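Local coordinates for protein phosphoribosylaminoimidazole carboxylase (Bombyx mori, PDB 4JA0) that probably catalyses two steps of de novo purine synthesis, joining a SAICAR synthetase and an AIR carboxylase in one chain, at residues L106-F111 against V118-R123; H267-F272 against L292-D297; L324-V329 against G342-P347. All blocks are in the same frame, centred on the assembly; numbering follows the deposited sequence.

Contact 1 of 3, residues L106-F111 against V118-R123; sequences LATGSF and VPEGFR. With SO4 (sulfate ion), chain J.
Glu120 OE1 is gripped twice: Thr108 OG1 donates a 2.9 Å hydrogen bond to it, and Lys224 adds a salt bridge. The hydroxyl meets the anti side of the carboxylate, 26° out of its plane. Both side chains run alongside each other, with Thr108 OG1 anti to the backbone N (chi1 -163°). Next to this pair, Ala107 O receives Gly121 N at 2.8 Å. Ala107 N returns a weak, bent bond to Phe122 O. Residues 119-122 form a type II turn, in which Gly121 takes backbone angles that call for glycine; with helix 110-114 it brings the chain of the SAICAR synthetase family region back into strand 123-132. Ala107 CB lies between the turn's carbonyl oxygens and two apolar groups, Val118 CG1 at 4.0 Å and the CB of Phe122. Val118 CG1 also touches the edge of the Phe111 ring. Leu106 and Arg123 lie side by side, pointing the same way, with Leu106 CD2 oblique to the guanidinium, while Arg123 NE forms a salt bridge with Asp319 of a neighbouring subunit. Ser110 OG binds O3 of a sulfate ion, probably from the crystallisation liquor, at 2.8 Å, and Arg104 holds the same ion.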
# COMPACT_ATOMS: atom_id res chain seq x y z
N LEU A 106 -3.69 -37.63 36.80
CA LEU A 106 -4.22 -37.46 38.14
C LEU A 106 -3.16 -37.86 39.13
O LEU A 106 -2.24 -38.60 38.78
CB LEU A 106 -5.40 -38.39 38.37
CG LEU A 106 -6.73 -38.14 37.70
CD1 LEU A 106 -7.67 -39.21 38.10
CD2 LEU A 106 -7.26 -36.82 38.20
N ALA A 107 -3.29 -37.40 40.37
CA ALA A 107 -2.42 -37.89 41.44
C ALA A 107 -3.00 -39.18 42.05
O ALA A 107 -4.12 -39.20 42.59
CB ALA A 107 -2.24 -36.83 42.52
N THR A 108 -2.24 -40.27 41.93
CA THR A 108 -2.62 -41.52 42.57
C THR A 108 -1.40 -42.40 42.65
O THR A 108 -0.34 -42.04 42.12
CB THR A 108 -3.72 -42.26 41.77
OG1 THR A 108 -4.33 -43.25 42.61
CG2 THR A 108 -3.11 -42.92 40.54
N GLY A 109 -1.53 -43.55 43.30
CA GLY A 109 -0.44 -44.51 43.39
C GLY A 109 0.71 -44.09 44.27
O GLY A 109 0.55 -43.45 45.31
N SER A 110 1.91 -44.44 43.83
CA SER A 110 3.10 -44.15 44.61
C SER A 110 3.40 -42.65 44.67
O SER A 110 4.15 -42.21 45.54
CB SER A 110 4.31 -44.90 44.03
OG SER A 110 4.99 -44.10 43.07
N PHE A 111 2.81 -41.87 43.76
CA PHE A 111 3.05 -40.42 43.70
C PHE A 111 2.58 -39.74 44.98
O PHE A 111 3.21 -38.79 45.45
CB PHE A 111 2.35 -39.79 42.49
CG PHE A 111 2.63 -38.32 42.31
CD1 PHE A 111 3.59 -37.89 41.39
CD2 PHE A 111 1.94 -37.36 43.04
CE1 PHE A 111 3.85 -36.54 41.21
CE2 PHE A 111 2.20 -36.00 42.87
CZ PHE A 111 3.15 -35.59 41.95
N VAL A 118 -0.66 -33.57 48.72
CA VAL A 118 -1.35 -33.58 47.44
C VAL A 118 -2.39 -34.69 47.45
O VAL A 118 -2.04 -35.86 47.60
CB VAL A 118 -0.36 -33.90 46.31
CG1 VAL A 118 -1.08 -33.94 44.95
CG2 VAL A 118 0.78 -32.90 46.33
N PRO A 119 -3.68 -34.33 47.33
CA PRO A 119 -4.76 -35.33 47.42
C PRO A 119 -4.94 -36.17 46.16
O PRO A 119 -4.61 -35.72 45.05
CB PRO A 119 -6.00 -34.47 47.65
CG PRO A 119 -5.69 -33.18 47.00
CD PRO A 119 -4.20 -32.96 47.18
N GLU A 120 -5.43 -37.39 46.34
CA GLU A 120 -5.72 -38.27 45.22
C GLU A 120 -6.72 -37.58 44.31
O GLU A 120 -7.69 -36.99 44.78
CB GLU A 120 -6.29 -39.61 45.70
CG GLU A 120 -6.44 -40.63 44.55
CD GLU A 120 -6.90 -42.01 45.01
OE1 GLU A 120 -6.13 -42.98 44.81
OE2 GLU A 120 -8.02 -42.13 45.56
N GLY A 121 -6.44 -37.61 43.01
CA GLY A 121 -7.33 -37.01 42.02
C GLY A 121 -6.90 -35.62 41.58
O GLY A 121 -7.53 -35.05 40.69
N PHE A 122 -5.84 -35.08 42.19
CA PHE A 122 -5.27 -33.79 41.78
C PHE A 122 -4.81 -33.85 40.35
O PHE A 122 -3.97 -34.69 40.00
CB PHE A 122 -4.10 -33.40 42.67
CG PHE A 122 -3.41 -32.13 42.24
CD1 PHE A 122 -3.75 -30.91 42.81
CD2 PHE A 122 -2.41 -32.16 41.28
CE1 PHE A 122 -3.10 -29.73 42.43
CE2 PHE A 122 -1.77 -30.98 40.88
CZ PHE A 122 -2.11 -29.77 41.47
N ARG A 123 -5.31 -32.92 39.53
CA ARG A 123 -5.14 -33.01 38.07
C ARG A 123 -3.88 -32.33 37.55
O ARG A 123 -3.56 -31.19 37.91
CB ARG A 123 -6.40 -32.49 37.36
CG ARG A 123 -7.64 -33.32 37.67
CD ARG A 123 -8.78 -33.02 36.73
NE ARG A 123 -8.54 -33.64 35.43
CZ ARG A 123 -8.85 -34.89 35.11
NH1 ARG A 123 -9.43 -35.68 36.01
NH2 ARG A 123 -8.58 -35.35 33.90
S SO4 J . 3.09 -45.52 40.73
O1 SO4 J . 2.84 -46.74 41.50
O2 SO4 J . 2.46 -44.43 41.47
O3 SO4 J . 4.53 -45.29 40.60
O4 SO4 J . 2.49 -45.60 39.39

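Contact 2 of 3, residues H267-F272 against L292-D297; sequences HKVVVF and LGLDVD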
# COMPACT_ATOMS: atom_id res chain seq x y z
N HIS A 267 -16.16 -38.31 7.20
CA HIS A 267 -16.01 -36.88 6.94
C HIS A 267 -15.55 -36.65 5.52
O HIS A 267 -15.03 -37.54 4.86
CB HIS A 267 -15.04 -36.23 7.93
CG HIS A 267 -13.75 -36.98 8.08
ND1 HIS A 267 -12.81 -37.08 7.08
CD2 HIS A 267 -13.27 -37.70 9.13
CE1 HIS A 267 -11.80 -37.82 7.50
NE2 HIS A 267 -12.05 -38.20 8.75
N LYS A 268 -15.82 -35.45 5.05
CA LYS A 268 -15.38 -35.06 3.73
C LYS A 268 -14.90 -33.62 3.79
O LYS A 268 -15.56 -32.76 4.39
CB LYS A 268 -16.51 -35.24 2.70
CG LYS A 268 -16.14 -34.85 1.29
CD LYS A 268 -15.25 -35.90 0.63
CE LYS A 268 -16.02 -37.20 0.42
NZ LYS A 268 -15.24 -38.22 -0.36
N VAL A 269 -13.74 -33.40 3.19
CA VAL A 269 -13.21 -32.07 2.92
C VAL A 269 -13.40 -31.86 1.42
O VAL A 269 -12.93 -32.66 0.61
CB VAL A 269 -11.71 -31.96 3.30
CG1 VAL A 269 -11.09 -30.74 2.70
CG2 VAL A 269 -11.54 -31.95 4.79
N VAL A 270 -14.14 -30.83 1.06
CA VAL A 270 -14.36 -30.53 -0.35
C VAL A 270 -13.65 -29.22 -0.72
O VAL A 270 -13.89 -28.18 -0.08
CB VAL A 270 -15.86 -30.43 -0.70
CG1 VAL A 270 -16.04 -30.29 -2.19
CG2 VAL A 270 -16.59 -31.65 -0.19
N VAL A 271 -12.78 -29.27 -1.72
CA VAL A 271 -12.14 -28.06 -2.21
C VAL A 271 -12.81 -27.60 -3.50
O VAL A 271 -12.74 -28.29 -4.51
CB VAL A 271 -10.65 -28.29 -2.47
CG1 VAL A 271 -9.97 -26.98 -2.78
CG2 VAL A 271 -10.00 -28.92 -1.26
N PHE A 272 -13.46 -26.44 -3.49
CA PHE A 272 -14.00 -25.87 -4.72
C PHE A 272 -12.98 -24.91 -5.31
O PHE A 272 -12.60 -23.94 -4.65
CB PHE A 272 -15.28 -25.07 -4.46
CG PHE A 272 -16.49 -25.90 -4.19
CD1 PHE A 272 -16.50 -27.26 -4.43
CD2 PHE A 272 -17.64 -25.30 -3.70
CE1 PHE A 272 -17.64 -28.01 -4.17
CE2 PHE A 272 -18.78 -26.05 -3.44
CZ PHE A 272 -18.78 -27.40 -3.68
N LEU A 292 -2.71 -36.27 6.47
CA LEU A 292 -3.24 -36.11 7.81
C LEU A 292 -4.41 -37.06 8.01
O LEU A 292 -4.98 -37.13 9.10
CB LEU A 292 -3.69 -34.67 8.05
CG LEU A 292 -2.55 -33.68 8.15
CD1 LEU A 292 -3.06 -32.27 7.94
CD2 LEU A 292 -1.89 -33.82 9.51
N GLY A 293 -4.78 -37.78 6.95
CA GLY A 293 -5.83 -38.78 7.04
C GLY A 293 -7.22 -38.32 6.65
O GLY A 293 -8.20 -38.86 7.14
N LEU A 294 -7.31 -37.29 5.82
CA LEU A 294 -8.62 -36.76 5.42
C LEU A 294 -9.11 -37.30 4.07
O LEU A 294 -8.30 -37.70 3.23
CB LEU A 294 -8.57 -35.23 5.40
CG LEU A 294 -8.20 -34.53 6.71
CD1 LEU A 294 -8.17 -33.03 6.52
CD2 LEU A 294 -9.20 -34.89 7.81
N ASP A 295 -10.43 -37.33 3.89
CA ASP A 295 -11.01 -37.69 2.60
C ASP A 295 -11.35 -36.41 1.87
O ASP A 295 -12.20 -35.62 2.30
CB ASP A 295 -12.28 -38.51 2.78
CG ASP A 295 -12.09 -39.65 3.71
OD1 ASP A 295 -10.91 -40.01 3.94
OD2 ASP A 295 -13.10 -40.17 4.22
N VAL A 296 -10.69 -36.23 0.74
CA VAL A 296 -10.71 -34.98 0.03
C VAL A 296 -11.27 -35.15 -1.37
O VAL A 296 -10.81 -36.00 -2.12
CB VAL A 296 -9.29 -34.43 -0.08
CG1 VAL A 296 -9.29 -33.00 -0.66
CG2 VAL A 296 -8.65 -34.49 1.25
N ASP A 297 -12.22 -34.28 -1.72
CA ASP A 297 -12.72 -34.18 -3.08
C ASP A 297 -12.31 -32.83 -3.66
O ASP A 297 -12.45 -31.79 -3.01
CB ASP A 297 -14.24 -34.28 -3.13
CG ASP A 297 -14.72 -35.67 -3.39
OD1 ASP A 297 -13.89 -36.50 -3.83
OD2 ASP A 297 -15.93 -35.91 -3.18
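Val269 is bonded through both its N and its O to the segment 292-297: its N reaches Asp295 O at 2.8 Å, and its O accepts Asp297 N at 2.9 Å. Val271 N donates to Asp297 O, also at 2.9 Å, completing the regular bonding of two parallel strands, with Val269 paired to Val296 and Val270 to Asp297. The CA of Val296 adds a C-H···O contact to Val269 O.

One face is tightly packed with branched aliphatic groups. Val269 CG2 meets Leu294 CD1 at 3.9 Å, and Val271 CG2 meets Val296 CG1 at 4.2 Å. The side chain of His267 lies next to Leu294.

The other face is looser and more polar. Lys268 doubles back, bent at chi2 (75°) and chi3 (67°), and brings its CD to 3.5 Å from Asp295 O. Its NZ stops 3.7 Å from Asp297 OD2, a long salt bridge, and the same carboxylate oxygen is hydrogen-bonded to Tyr317 OH. An alanine at Lys268 would probably leave Asp297 without its nearby positive charge and uncover the carbonyl of Asp295 where the aliphatic chain now rests. Asp295 itself is exposed.

The pair opens a beta-alpha-beta unit of the AIR carboxylase region. Strand 296-300 is an outermost strand of the parallel sheet within this chain, and strand 267-273 separates it from strand 323-329. Helix 279-291, whose end at Gly293 is a Schellman motif, covers the face of Val271 and Val296; Ile391 of helix 380-391 touches Val269, and Tyr317 of helix 307-317 packs on Val270.

Contact 3 of 3, residues L324-V329 against G342-P347; sequences LVFIAV and GNTSYP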
# COMPACT_ATOMS: atom_id res chain seq x y z
N LEU A 324 -18.30 -32.11 7.53
CA LEU A 324 -18.11 -31.52 6.23
C LEU A 324 -17.36 -30.21 6.33
O LEU A 324 -17.78 -29.30 7.06
CB LEU A 324 -19.48 -31.32 5.58
CG LEU A 324 -19.55 -30.78 4.16
CD1 LEU A 324 -18.77 -31.68 3.24
CD2 LEU A 324 -21.00 -30.68 3.74
N VAL A 325 -16.26 -30.10 5.60
CA VAL A 325 -15.51 -28.86 5.50
C VAL A 325 -15.29 -28.47 4.05
O VAL A 325 -14.81 -29.29 3.26
CB VAL A 325 -14.15 -28.98 6.18
CG1 VAL A 325 -13.34 -27.75 5.90
CG2 VAL A 325 -14.33 -29.15 7.66
N PHE A 326 -15.63 -27.23 3.70
CA PHE A 326 -15.36 -26.68 2.36
C PHE A 326 -14.14 -25.79 2.32
O PHE A 326 -13.98 -24.88 3.15
CB PHE A 326 -16.55 -25.87 1.87
CG PHE A 326 -17.78 -26.67 1.67
CD1 PHE A 326 -17.80 -27.71 0.75
CD2 PHE A 326 -18.93 -26.37 2.37
CE1 PHE A 326 -18.95 -28.46 0.55
CE2 PHE A 326 -20.10 -27.10 2.17
CZ PHE A 326 -20.11 -28.15 1.27
N ILE A 327 -13.28 -26.03 1.33
CA ILE A 327 -12.16 -25.14 1.07
C ILE A 327 -12.37 -24.42 -0.25
O ILE A 327 -12.60 -25.07 -1.27
CB ILE A 327 -10.82 -25.90 1.07
CG1 ILE A 327 -10.54 -26.42 2.50
CG2 ILE A 327 -9.67 -25.00 0.55
CD1 ILE A 327 -9.37 -27.35 2.59
N ALA A 328 -12.34 -23.08 -0.19
CA ALA A 328 -12.57 -22.25 -1.38
C ALA A 328 -11.29 -21.68 -1.96
O ALA A 328 -10.63 -20.84 -1.33
CB ALA A 328 -13.56 -21.12 -1.07
N VAL A 329 -10.99 -22.11 -3.18
CA VAL A 329 -9.82 -21.66 -3.92
C VAL A 329 -10.19 -20.84 -5.16
O VAL A 329 -10.60 -21.38 -6.19
CB VAL A 329 -8.95 -22.86 -4.35
CG1 VAL A 329 -7.73 -22.40 -5.13
CG2 VAL A 329 -8.54 -23.66 -3.14
N GLY A 342 -22.29 -17.87 2.65
CA GLY A 342 -23.63 -17.32 2.79
C GLY A 342 -24.77 -18.34 2.61
O GLY A 342 -25.91 -18.09 3.00
N ASN A 343 -24.45 -19.49 2.03
CA ASN A 343 -25.47 -20.47 1.72
C ASN A 343 -25.31 -21.80 2.46
O ASN A 343 -26.17 -22.68 2.35
CB ASN A 343 -25.55 -20.68 0.21
CG ASN A 343 -26.11 -19.47 -0.52
OD1 ASN A 343 -27.31 -19.28 -0.62
ND2 ASN A 343 -25.22 -18.63 -1.02
N THR A 344 -24.24 -21.95 3.23
CA THR A 344 -24.09 -23.17 4.02
C THR A 344 -23.78 -22.88 5.47
O THR A 344 -23.43 -21.77 5.85
CB THR A 344 -23.00 -24.13 3.44
OG1 THR A 344 -23.23 -25.46 3.90
CG2 THR A 344 -21.63 -23.70 3.84
N SER A 345 -23.87 -23.92 6.28
CA SER A 345 -23.70 -23.76 7.70
C SER A 345 -22.42 -24.47 8.09
O SER A 345 -21.92 -24.30 9.21
CB SER A 345 -24.89 -24.39 8.41
OG SER A 345 -24.72 -24.35 9.81
N TYR A 346 -21.87 -25.22 7.15
CA TYR A 346 -20.59 -25.89 7.38
C TYR A 346 -19.45 -24.87 7.22
O TYR A 346 -19.56 -23.91 6.43
CB TYR A 346 -20.43 -27.08 6.42
CG TYR A 346 -21.53 -28.10 6.61
CD1 TYR A 346 -21.42 -29.11 7.56
CD2 TYR A 346 -22.70 -28.02 5.85
CE1 TYR A 346 -22.44 -30.02 7.76
CE2 TYR A 346 -23.72 -28.93 6.03
CZ TYR A 346 -23.58 -29.92 6.99
OH TYR A 346 -24.60 -30.82 7.16
N PRO A 347 -18.37 -25.06 7.98
CA PRO A 347 -17.21 -24.17 7.92
C PRO A 347 -16.64 -24.05 6.52
O PRO A 347 -16.50 -25.05 5.81
CB PRO A 347 -16.20 -24.86 8.85
CG PRO A 347 -16.73 -26.28 9.04
CD PRO A 347 -18.20 -26.15 8.96
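Leu324 CD2 lies over the centre of the Tyr346 ring, 3.8 Å from its centroid and 12° off the normal, a CH-pi contact. A chi1 of -177° sets Leu324 CG anti to the backbone N and 4.1 Å from Tyr346 CG, and Leu324 CB touches Tyr346 CD1 at 3.5 Å. The two side chains cross at about a right angle. Beside them the backbones are joined by one hydrogen bond, Phe326 N to Pro347 O at 3.2 Å. Val325 CG2 rests on Pro347 CG at 4.0 Å. Thr344 OG1 lies at the edge of both the Phe326 and the Tyr346 rings, 3.9 Å from Phe326 CE2, and Tyr346 CB meets this same CE2 atom at 4.3 Å.

These contacts lie in the beta-alpha-beta unit of strand 323-329, helix 336-343 and strand 348-350, where the chain leaves the helix and settles into the parallel sheet. Another subunit meets the Tyr346 end of the contact: Lys181 of that subunit is hydrogen-bonded to Tyr346 OH, and its Trp399 ring meets the tyrosine ring. Gln406 of the same neighbouring subunit donates to Thr344 O. Within the chain, Val270 and Tyr317 pack against Phe326.

How the contacts relate
From the N terminus, contact 1 comes first and closes a short loop holding helix 110-114, in the SAICAR synthetase range. Contact 2 follows in the AIR carboxylase range, closing over helix 279-291, and contact 3 closes over helix 336-343. The three are in series; none nests in or crosses another. Contact 1 stands apart, its centre about 42 Å from that of contact 2 and about 45 Å from that of contact 3. Contacts 2 and 3 have centres about 12 Å apart and share one parallel sheet: neighbouring strands 267-273 and 323-329 probably hydrogen-bond through Val270 O to Ile327 N and Phe272 N to Ile327 O.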